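Local coordinates for resiniferatoxin-binding, phosphotriesterase-related protein (Rhodobacter sphaeroides 2.4.1, PDB 3K2G) that binds two zinc ions in a TIM barrel of the phosphotriesterase family and probably acts as a metal-dependent hydrolase of phosphoric esters, at residues L56-I61 with V75-I80; L87-V92 with A123-Q128; P211-L216 with M239-M244; S102-T107 with Q128-A133. All coordinates share one frame; numbering follows the deposited sequence.

Interaction 1 (L56-I61 with V75-I80)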
# COMPACT_ATOMS: atom_id res chain seq x y z
N LEU B 56 29.39 -4.97 -28.58
CA LEU B 56 28.55 -3.84 -28.20
C LEU B 56 29.35 -2.63 -27.73
O LEU B 56 28.89 -1.49 -27.81
CB LEU B 56 27.58 -4.26 -27.10
CG LEU B 56 26.55 -5.30 -27.52
CD1 LEU B 56 25.83 -5.85 -26.29
CD2 LEU B 56 25.56 -4.67 -28.49
N ALA B 57 30.56 -2.88 -27.25
CA ALA B 57 31.42 -1.82 -26.76
C ALA B 57 32.03 -0.99 -27.88
O ALA B 57 32.14 0.24 -27.78
CB ALA B 57 32.52 -2.40 -25.89
N GLU B 58 32.42 -1.65 -28.97
CA GLU B 58 33.06 -0.94 -30.07
C GLU B 58 32.15 -0.55 -31.22
O GLU B 58 32.42 0.42 -31.93
CB GLU B 58 34.23 -1.79 -30.59
CG GLU B 58 35.47 -0.98 -30.94
CD GLU B 58 36.05 -0.25 -29.74
OE1 GLU B 58 36.42 -0.93 -28.76
OE2 GLU B 58 36.13 0.99 -29.78
N ALA B 59 31.06 -1.29 -31.40
CA ALA B 59 30.12 -1.02 -32.49
C ALA B 59 29.42 0.33 -32.43
O ALA B 59 29.20 0.89 -31.35
CB ALA B 59 29.07 -2.13 -32.55
N PRO B 60 29.06 0.89 -33.59
CA PRO B 60 28.37 2.18 -33.63
C PRO B 60 26.90 1.92 -33.32
O PRO B 60 26.46 0.77 -33.36
CB PRO B 60 28.59 2.62 -35.07
CG PRO B 60 28.50 1.32 -35.82
CD PRO B 60 29.31 0.37 -34.95
N ILE B 61 26.15 2.96 -33.00
CA ILE B 61 24.74 2.75 -32.70
C ILE B 61 23.97 2.46 -33.98
O ILE B 61 24.01 3.25 -34.93
CB ILE B 61 24.10 3.98 -32.00
CG1 ILE B 61 24.78 4.23 -30.65
CG2 ILE B 61 22.61 3.74 -31.80
CD1 ILE B 61 24.36 5.54 -30.01
N VAL B 75 27.69 0.66 -22.17
CA VAL B 75 28.56 -0.35 -22.76
C VAL B 75 29.12 0.13 -24.10
O VAL B 75 30.20 -0.28 -24.50
CB VAL B 75 27.81 -1.68 -23.02
CG1 VAL B 75 26.87 -1.52 -24.20
CG2 VAL B 75 28.80 -2.79 -23.29
N ASN B 76 28.37 1.01 -24.76
CA ASN B 76 28.73 1.53 -26.08
C ASN B 76 29.51 2.85 -26.05
O ASN B 76 29.00 3.87 -25.58
CB ASN B 76 27.45 1.72 -26.91
CG ASN B 76 27.72 1.79 -28.40
OD1 ASN B 76 27.94 0.76 -29.05
ND2 ASN B 76 27.71 2.99 -28.96
N LYS B 77 30.73 2.83 -26.58
CA LYS B 77 31.57 4.02 -26.62
C LYS B 77 30.99 5.13 -27.49
O LYS B 77 31.10 6.31 -27.16
CB LYS B 77 32.98 3.67 -27.12
CG LYS B 77 33.80 2.83 -26.17
CD LYS B 77 35.18 2.53 -26.74
CE LYS B 77 36.01 1.69 -25.79
NZ LYS B 77 37.36 1.40 -26.34
N HIS B 78 30.38 4.75 -28.61
CA HIS B 78 29.80 5.71 -29.55
C HIS B 78 28.60 6.45 -28.95
O HIS B 78 28.30 7.58 -29.34
CB HIS B 78 29.37 4.98 -30.82
CG HIS B 78 28.67 5.85 -31.82
ND1 HIS B 78 29.25 6.98 -32.36
CD2 HIS B 78 27.46 5.73 -32.41
CE1 HIS B 78 28.42 7.52 -33.23
NE2 HIS B 78 27.33 6.78 -33.29
N ASN B 79 27.94 5.80 -28.00
CA ASN B 79 26.75 6.34 -27.35
C ASN B 79 27.00 7.42 -26.30
O ASN B 79 26.25 8.39 -26.21
CB ASN B 79 25.98 5.17 -26.71
CG ASN B 79 24.67 5.59 -26.07
OD1 ASN B 79 23.84 6.24 -26.70
ND2 ASN B 79 24.48 5.20 -24.82
N ILE B 80 28.06 7.25 -25.53
CA ILE B 80 28.38 8.16 -24.44
C ILE B 80 29.07 9.49 -24.76
O ILE B 80 30.07 9.85 -24.14
CB ILE B 80 29.18 7.42 -23.34
CG1 ILE B 80 30.47 6.86 -23.92
CG2 ILE B 80 28.33 6.28 -22.78
CD1 ILE B 80 31.28 6.04 -22.93
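Ile-61 sets its long branch across the base of His-78 at about a right angle, with Ile-61 CG1 3.5 Å from His-78 CD2. Its terminal methyl goes further: CD1 lies 3.4 Å from Asn-79 OD1 and also touches Asn-79 CB; the oxygen has its polar partner in Met-309 N, so the methyl costs no hydrogen bond. CG1 of Ile-61 lies anti to the carbonyl carbon (chi1 -63°), which turns this branch to the imidazole. At the other end Lys-77 N donates an almost straight hydrogen bond (172°) of 3.2 Å to Ala-57 O, and the extended lysine chain crosses Glu-58, where NZ makes a weak, long salt bridge of 3.5 Å to OE1. The lysine also makes a cation-pi contact with Trp-45, whose NE1 donates to Val-75 O. Ala-57 CB, pointing largely away, still touches that oxygen, and Ala-57 CA lies 3.0 Å from Val-75 O in a CA-H...O contact, an approach that suits a small residue. Next to this, Leu-56 CB meets Val-75 CG1 at 4.1 Å. The contact joins the end of helix 54-58 to the loop leading into strand 81-82, with helix 66-70 packed beside both.

Interaction 2 (L87-V92 with A123-Q128)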
# COMPACT_ATOMS: atom_id res chain seq x y z
N LEU B 87 23.21 17.70 -35.54
CA LEU B 87 22.12 16.83 -35.11
C LEU B 87 21.42 17.46 -33.91
O LEU B 87 20.19 17.42 -33.80
CB LEU B 87 22.67 15.45 -34.72
CG LEU B 87 21.65 14.42 -34.20
CD1 LEU B 87 20.55 14.22 -35.23
CD2 LEU B 87 22.34 13.11 -33.89
N ALA B 88 22.21 18.03 -33.01
CA ALA B 88 21.67 18.69 -31.83
C ALA B 88 20.69 19.77 -32.29
O ALA B 88 19.57 19.88 -31.79
CB ALA B 88 22.79 19.32 -31.01
N ILE B 89 21.12 20.56 -33.27
CA ILE B 89 20.29 21.62 -33.81
C ILE B 89 18.99 21.08 -34.40
O ILE B 89 17.92 21.66 -34.18
CB ILE B 89 21.05 22.43 -34.90
CG1 ILE B 89 22.13 23.28 -34.23
CG2 ILE B 89 20.07 23.30 -35.69
CD1 ILE B 89 23.11 23.91 -35.20
N ALA B 90 19.07 19.99 -35.15
CA ALA B 90 17.87 19.41 -35.74
C ALA B 90 16.95 18.84 -34.66
O ALA B 90 15.73 19.01 -34.70
CB ALA B 90 18.24 18.30 -36.74
N GLU B 91 17.55 18.17 -33.68
CA GLU B 91 16.78 17.57 -32.60
C GLU B 91 16.11 18.64 -31.74
O GLU B 91 14.98 18.44 -31.28
CB GLU B 91 17.70 16.70 -31.73
CG GLU B 91 18.20 15.43 -32.42
CD GLU B 91 17.15 14.32 -32.44
OE1 GLU B 91 16.33 14.24 -31.50
OE2 GLU B 91 17.16 13.50 -33.39
N VAL B 92 16.79 19.76 -31.54
CA VAL B 92 16.23 20.85 -30.75
C VAL B 92 15.10 21.54 -31.52
O VAL B 92 14.12 22.01 -30.93
CB VAL B 92 17.32 21.89 -30.37
CG1 VAL B 92 16.68 23.14 -29.78
CG2 VAL B 92 18.27 21.27 -29.36
N ALA B 123 21.32 30.21 -31.84
CA ALA B 123 21.23 31.04 -33.04
C ALA B 123 20.47 30.35 -34.17
O ALA B 123 19.58 30.94 -34.78
CB ALA B 123 22.63 31.44 -33.51
N GLU B 124 20.81 29.09 -34.44
CA GLU B 124 20.16 28.36 -35.53
C GLU B 124 18.78 27.77 -35.22
O GLU B 124 18.02 27.49 -36.15
CB GLU B 124 21.08 27.25 -36.03
CG GLU B 124 22.35 27.75 -36.69
CD GLU B 124 23.20 26.62 -37.23
OE1 GLU B 124 22.64 25.72 -37.88
OE2 GLU B 124 24.43 26.64 -37.01
N THR B 125 18.46 27.59 -33.95
CA THR B 125 17.16 27.01 -33.59
C THR B 125 16.15 28.06 -33.14
O THR B 125 14.95 27.84 -33.24
CB THR B 125 17.29 25.99 -32.46
OG1 THR B 125 17.72 26.66 -31.27
CG2 THR B 125 18.31 24.92 -32.83
N GLY B 126 16.65 29.19 -32.65
CA GLY B 126 15.76 30.23 -32.19
C GLY B 126 15.30 29.95 -30.77
O GLY B 126 14.48 30.67 -30.21
N VAL B 127 15.83 28.88 -30.19
CA VAL B 127 15.50 28.48 -28.84
C VAL B 127 16.50 29.10 -27.87
O VAL B 127 17.71 29.04 -28.09
CB VAL B 127 15.52 26.94 -28.69
CG1 VAL B 127 15.38 26.54 -27.23
CG2 VAL B 127 14.39 26.33 -29.52
N GLN B 128 16.00 29.72 -26.81
CA GLN B 128 16.85 30.36 -25.81
C GLN B 128 17.53 29.31 -24.94
O GLN B 128 16.89 28.37 -24.48
CB GLN B 128 16.01 31.30 -24.94
CG GLN B 128 15.17 32.26 -25.76
CD GLN B 128 14.14 33.02 -24.94
OE1 GLN B 128 13.41 32.43 -24.14
NE2 GLN B 128 14.07 34.33 -25.14
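The flat carboxylate of Glu-124 receives the CD1 methyl of Ile-89 over one face. CD1 stands 3.3 Å from Glu-124 OE1 and 3.4 Å from Glu-124 CD, with OE2 scarcely farther, so the methyl sits above the group as a whole. The two side chains cross at about a right angle. The charge is met by the glutamate's own helix, where OE2 forms a salt bridge with Arg-120 NE; the isoleucine therefore packs against a group whose polar demand is at least partly answered.

Deeper in, methyl meets methyl. Thr-125 CG2 presses between Ile-89 CG2 at 3.7 Å and Val-92 CG1 at 3.9 Å, and also reaches the backbone at Ile-89 O. Val-92 holds CG1 anti to its backbone N (chi1 169°), where that methyl touches both Thr-125 CG2 and Val-127 CG2.

Threonine suits its place by facing two ways. While CG2 packs, OG1 accepts from Val-127 N at 3.1 Å, forming an ST turn, and is hydrogen-bonded to Ile-121 O as well. Gly-126, with its positive phi of 83°, ends the helix and lets the chain swing toward strand 128-131. Val-92 and Val-127 also both rest on Ile-103 of strand 102-105. Branched aliphatic residues joining neighbouring helices to the strand beneath are the usual packing of the outer layer of a TIM barrel.

Interaction 3 (P211-L216 with M239-M244)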
# COMPACT_ATOMS: atom_id res chain seq x y z
N PRO B 211 22.06 11.28 -6.77
CA PRO B 211 21.98 9.85 -7.04
C PRO B 211 20.58 9.27 -6.75
O PRO B 211 20.31 9.02 -5.58
CB PRO B 211 22.93 9.23 -6.01
CG PRO B 211 22.88 10.16 -4.86
CD PRO B 211 22.60 11.51 -5.44
N GLY B 212 19.77 9.51 -7.74
CA GLY B 212 18.34 9.19 -7.64
C GLY B 212 17.85 7.93 -6.91
O GLY B 212 16.87 7.98 -6.14
N TRP B 213 18.71 6.87 -7.08
CA TRP B 213 18.26 5.59 -6.51
C TRP B 213 18.67 5.53 -5.06
O TRP B 213 18.54 4.50 -4.44
CB TRP B 213 18.83 4.40 -7.31
CG TRP B 213 18.14 4.18 -8.60
CD1 TRP B 213 17.08 3.36 -8.83
CD2 TRP B 213 18.45 4.80 -9.84
NE1 TRP B 213 16.70 3.42 -10.14
CE2 TRP B 213 17.53 4.30 -10.79
CE3 TRP B 213 19.42 5.73 -10.25
CZ2 TRP B 213 17.54 4.71 -12.13
CZ3 TRP B 213 19.43 6.13 -11.58
CH2 TRP B 213 18.50 5.62 -12.51
N PHE B 214 19.19 6.63 -4.51
CA PHE B 214 19.54 6.66 -3.09
C PHE B 214 18.66 7.73 -2.45
O PHE B 214 17.77 8.25 -3.11
CB PHE B 214 21.03 6.97 -2.89
CG PHE B 214 21.94 5.82 -3.23
CD1 PHE B 214 22.37 4.94 -2.23
CD2 PHE B 214 22.32 5.58 -4.55
CE1 PHE B 214 23.17 3.83 -2.55
CE2 PHE B 214 23.11 4.47 -4.88
CZ PHE B 214 23.54 3.60 -3.88
N ARG B 215 18.90 8.06 -1.17
CA ARG B 215 18.08 9.07 -0.49
C ARG B 215 18.95 10.09 0.25
O ARG B 215 18.83 10.25 1.46
CB ARG B 215 17.15 8.38 0.51
CG ARG B 215 16.27 7.29 -0.09
CD ARG B 215 15.08 7.86 -0.85
NE ARG B 215 14.23 6.80 -1.39
CZ ARG B 215 14.42 6.23 -2.58
NH1 ARG B 215 15.42 6.61 -3.35
NH2 ARG B 215 13.61 5.26 -2.97
N LEU B 216 19.81 10.79 -0.48
CA LEU B 216 20.72 11.78 0.11
C LEU B 216 20.23 13.23 0.01
O LEU B 216 20.92 14.15 0.44
CB LEU B 216 22.10 11.68 -0.56
CG LEU B 216 22.88 10.37 -0.42
CD1 LEU B 216 24.16 10.44 -1.25
CD2 LEU B 216 23.20 10.11 1.04
N MSE B 239 14.67 13.00 -9.60
CA MSE B 239 13.73 12.55 -8.58
C MSE B 239 12.96 11.30 -9.01
O MSE B 239 12.45 10.57 -8.16
CB MSE B 239 12.76 13.67 -8.25
CG MSE B 239 13.43 14.86 -7.57
SE MSE B 239 14.45 14.37 -5.99
CE MSE B 239 12.97 13.69 -4.94
N ASN B 240 12.88 11.06 -10.31
CA ASN B 240 12.15 9.92 -10.86
C ASN B 240 12.27 8.59 -10.12
O ASN B 240 11.26 7.97 -9.81
CB ASN B 240 12.53 9.69 -12.33
CG ASN B 240 12.21 10.88 -13.22
OD1 ASN B 240 11.38 10.79 -14.12
ND2 ASN B 240 12.88 12.00 -12.96
N PRO B 241 13.50 8.14 -9.83
CA PRO B 241 13.71 6.87 -9.12
C PRO B 241 13.13 6.74 -7.72
O PRO B 241 12.97 5.63 -7.22
CB PRO B 241 15.23 6.71 -9.12
CG PRO B 241 15.66 7.47 -10.35
CD PRO B 241 14.80 8.71 -10.26
N SER B 242 12.83 7.86 -7.07
CA SER B 242 12.28 7.81 -5.72
C SER B 242 10.77 8.04 -5.70
O SER B 242 10.20 8.41 -4.67
CB SER B 242 12.99 8.82 -4.80
OG SER B 242 12.91 10.15 -5.30
N HIS B 243 10.14 7.81 -6.85
CA HIS B 243 8.69 7.97 -6.99
C HIS B 243 7.89 7.15 -5.99
O HIS B 243 6.76 7.52 -5.65
CB HIS B 243 8.26 7.56 -8.40
CG HIS B 243 8.36 6.09 -8.65
ND1 HIS B 243 7.35 5.21 -8.31
CD2 HIS B 243 9.35 5.33 -9.17
CE1 HIS B 243 7.72 3.98 -8.63
NE2 HIS B 243 8.93 4.03 -9.15
N MSE B 244 8.46 6.04 -5.53
CA MSE B 244 7.78 5.15 -4.58
C MSE B 244 8.02 5.52 -3.12
O MSE B 244 7.68 4.75 -2.22
CB MSE B 244 8.21 3.69 -4.80
CG MSE B 244 9.40 3.48 -5.73
SE MSE B 244 11.11 4.23 -5.14
CE MSE B 244 11.74 2.74 -3.99
O HOH W 1 15.49 10.26 -6.54
O HOH W 2 14.90 4.61 -5.59
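Trp-213 lays one face of its indole over the ring of Pro-241. This is a CH-pi contact: Pro-241 CB lies 3.6 Å from the centroid of the five-membered ring of Trp-213, 4° off the ring normal, while Pro-241 CG sits 3.7 Å from Trp-213 CE2. Proline suits, as its rigid, compact ring presents C-H groups to the aromatic face. Both residues belong to loops of the TIM barrel that follow strands 206-208 and 234-236, just beyond the zinc ligands His-209 and His-238.

A type I beta turn from Pro-211 to Phe-214 brings the indole round, and Trp-213 NE1 is held by a hydrogen bond to Gln-276 O. Pro-241 CG leaves no room for a beta-carbon at Gly-212, so glycine accommodates the proline ring, whose CB lies 3.6 Å from Gly-212 O.

Arg-215 forms the second half of the contact. Ser-242 CB lies over one face of its guanidinium, toward the rim, 3.6 Å from Arg-215 NH1, and the CE methyl of selenomethionine Met-244 lies at the edge, near the plane. Arg-215 NH1 donates to Phe-214 O at 2.9 Å, reaching that oxygen from above its carbonyl plane, whereas NE forms a salt bridge with Asp-245. A cation-pi contact with Tyr-248 also involves the guanidinium.

Water links the loops twice. One molecule is hydrogen-bonded to Gly-212 O and Ser-242 OG, a hydroxyl also bonded to Gln-249 NE2; the other, in the guanidinium plane, accepts from Arg-215 NH2 at 3.0 Å and donates to Pro-241 O at 2.7 Å.

Interaction 4 (S102-T107 with Q128-A133)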
# COMPACT_ATOMS: atom_id res chain seq x y z
N SER B 102 12.56 27.69 -24.53
CA SER B 102 13.84 27.70 -23.82
C SER B 102 14.33 26.34 -23.32
O SER B 102 13.55 25.46 -23.00
CB SER B 102 13.75 28.65 -22.62
OG SER B 102 13.19 29.90 -22.99
N ILE B 103 15.65 26.20 -23.25
CA ILE B 103 16.28 24.99 -22.73
C ILE B 103 17.39 25.36 -21.74
O ILE B 103 18.19 26.25 -22.00
CB ILE B 103 16.89 24.12 -23.84
CG1 ILE B 103 15.79 23.58 -24.75
CG2 ILE B 103 17.66 22.95 -23.20
CD1 ILE B 103 16.30 22.73 -25.89
N VAL B 104 17.42 24.67 -20.61
CA VAL B 104 18.44 24.88 -19.60
C VAL B 104 19.43 23.73 -19.72
O VAL B 104 19.08 22.57 -19.51
CB VAL B 104 17.85 24.90 -18.16
CG1 VAL B 104 18.96 25.12 -17.14
CG2 VAL B 104 16.80 26.00 -18.04
N ASP B 105 20.68 24.05 -20.06
CA ASP B 105 21.71 23.04 -20.21
C ASP B 105 22.66 23.11 -19.03
O ASP B 105 23.49 24.01 -18.93
CB ASP B 105 22.48 23.25 -21.51
CG ASP B 105 23.44 22.11 -21.81
OD1 ASP B 105 24.06 21.60 -20.85
OD2 ASP B 105 23.56 21.73 -22.99
N PRO B 106 22.55 22.15 -18.11
CA PRO B 106 23.40 22.09 -16.91
C PRO B 106 24.75 21.41 -17.10
O PRO B 106 25.38 21.02 -16.11
CB PRO B 106 22.51 21.36 -15.92
CG PRO B 106 21.84 20.34 -16.80
CD PRO B 106 21.47 21.14 -18.03
N THR B 107 25.19 21.24 -18.34
CA THR B 107 26.48 20.61 -18.59
C THR B 107 27.54 21.52 -17.98
O THR B 107 27.65 22.69 -18.34
CB THR B 107 26.76 20.45 -20.12
OG1 THR B 107 25.72 19.68 -20.72
CG2 THR B 107 28.09 19.74 -20.34
N GLN B 128 16.00 29.72 -26.81
CA GLN B 128 16.85 30.36 -25.81
C GLN B 128 17.53 29.31 -24.94
O GLN B 128 16.89 28.37 -24.48
CB GLN B 128 16.01 31.30 -24.94
CG GLN B 128 15.17 32.26 -25.76
CD GLN B 128 14.14 33.02 -24.94
OE1 GLN B 128 13.41 32.43 -24.14
NE2 GLN B 128 14.07 34.33 -25.14
N VAL B 129 18.84 29.48 -24.74
CA VAL B 129 19.62 28.54 -23.94
C VAL B 129 20.28 29.16 -22.71
O VAL B 129 20.98 30.17 -22.81
CB VAL B 129 20.72 27.87 -24.80
CG1 VAL B 129 21.60 26.98 -23.94
CG2 VAL B 129 20.08 27.06 -25.91
N VAL B 130 20.05 28.53 -21.56
CA VAL B 130 20.63 28.97 -20.29
C VAL B 130 21.78 28.02 -19.95
O VAL B 130 21.60 26.80 -20.03
CB VAL B 130 19.60 28.94 -19.14
CG1 VAL B 130 20.28 29.31 -17.84
CG2 VAL B 130 18.46 29.91 -19.44
N MSE B 131 22.93 28.57 -19.58
CA MSE B 131 24.12 27.77 -19.27
C MSE B 131 24.44 27.62 -17.78
O MSE B 131 24.35 28.58 -17.00
CB MSE B 131 25.33 28.38 -19.99
CG MSE B 131 26.68 27.72 -19.70
SE MSE B 131 28.04 28.44 -20.91
CE MSE B 131 28.14 30.23 -20.11
N GLY B 132 24.81 26.39 -17.40
CA GLY B 132 25.14 26.09 -16.02
C GLY B 132 26.62 26.25 -15.71
O GLY B 132 27.39 26.76 -16.53
N ALA B 133 27.01 25.80 -14.53
CA ALA B 133 28.40 25.91 -14.09
C ALA B 133 28.70 25.05 -12.87
O ALA B 133 27.82 24.40 -12.32
CB ALA B 133 28.71 27.37 -13.78
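Asp-105 meets the neighbouring strand first through CB, 3.9 Å from Val-130 O, the oxygen that also accepts from Asp-105 N. Its CG stands anti to the backbone N (chi1 -172°). Beyond it, OD1 accepts twice: from Thr-107 N at 2.8 Å, nearly in line with the C-O bond, which makes an Asx turn, and from Thr-107 OG1 at a short 2.5 Å, on the syn lone pair. OD2 accepts from Leu-37 N. Three donors thus grip the buried carboxylate, and an aspartate is short enough to serve its own loop. Thr-107 OG1 is in turn hydrogen-bonded to ND1 of the zinc ligand His-36, so the aspartate could help to orient, and perhaps polarise, that imidazole through the hydroxyl.

The strands are the two parallel members of a beta-alpha-beta unit of the TIM barrel, connected through helix 115-125. Ile-103 opens the ladder: its N donates to Gln-128 O at 2.8 Å, and its O accepts from Val-130 N at 3.0 Å. Ile-103 and Val-129 share the sheet face on which helices 85-97 and 115-125 pack; Val-104 and Val-130 fill the other. At the end, Gly-132 N donates to Asp-105 O at 3.1 Å; a beta-carbon there would press tightly on Pro-106 CA, which suits a glycine.

In the fold
Interactions 2 and 4 form one continuous region of the barrel: their centres lie 13 Å apart, they share Gln-128, and their segments alternate along the chain. Ile-103 joins them, its CG1 being 3.9 Å from Val-127 CG1 and its CD1 3.9 Å from Val-92 CG1. Interaction 4 runs from there to the metal site, the side chain of Pro-106 lying about 5 Å from a zinc ion. Interaction 3 approaches that site from loops after other strands, with residue Gly-212 about 9 Å from zinc and the Trp-213 side chain about 7 Å from the bound dimercaptobutanediol; its centre is 23 Å from that of interaction 4. Interaction 1 is more peripheral, the Asn-79 side chain about 10 Å from the same ligand.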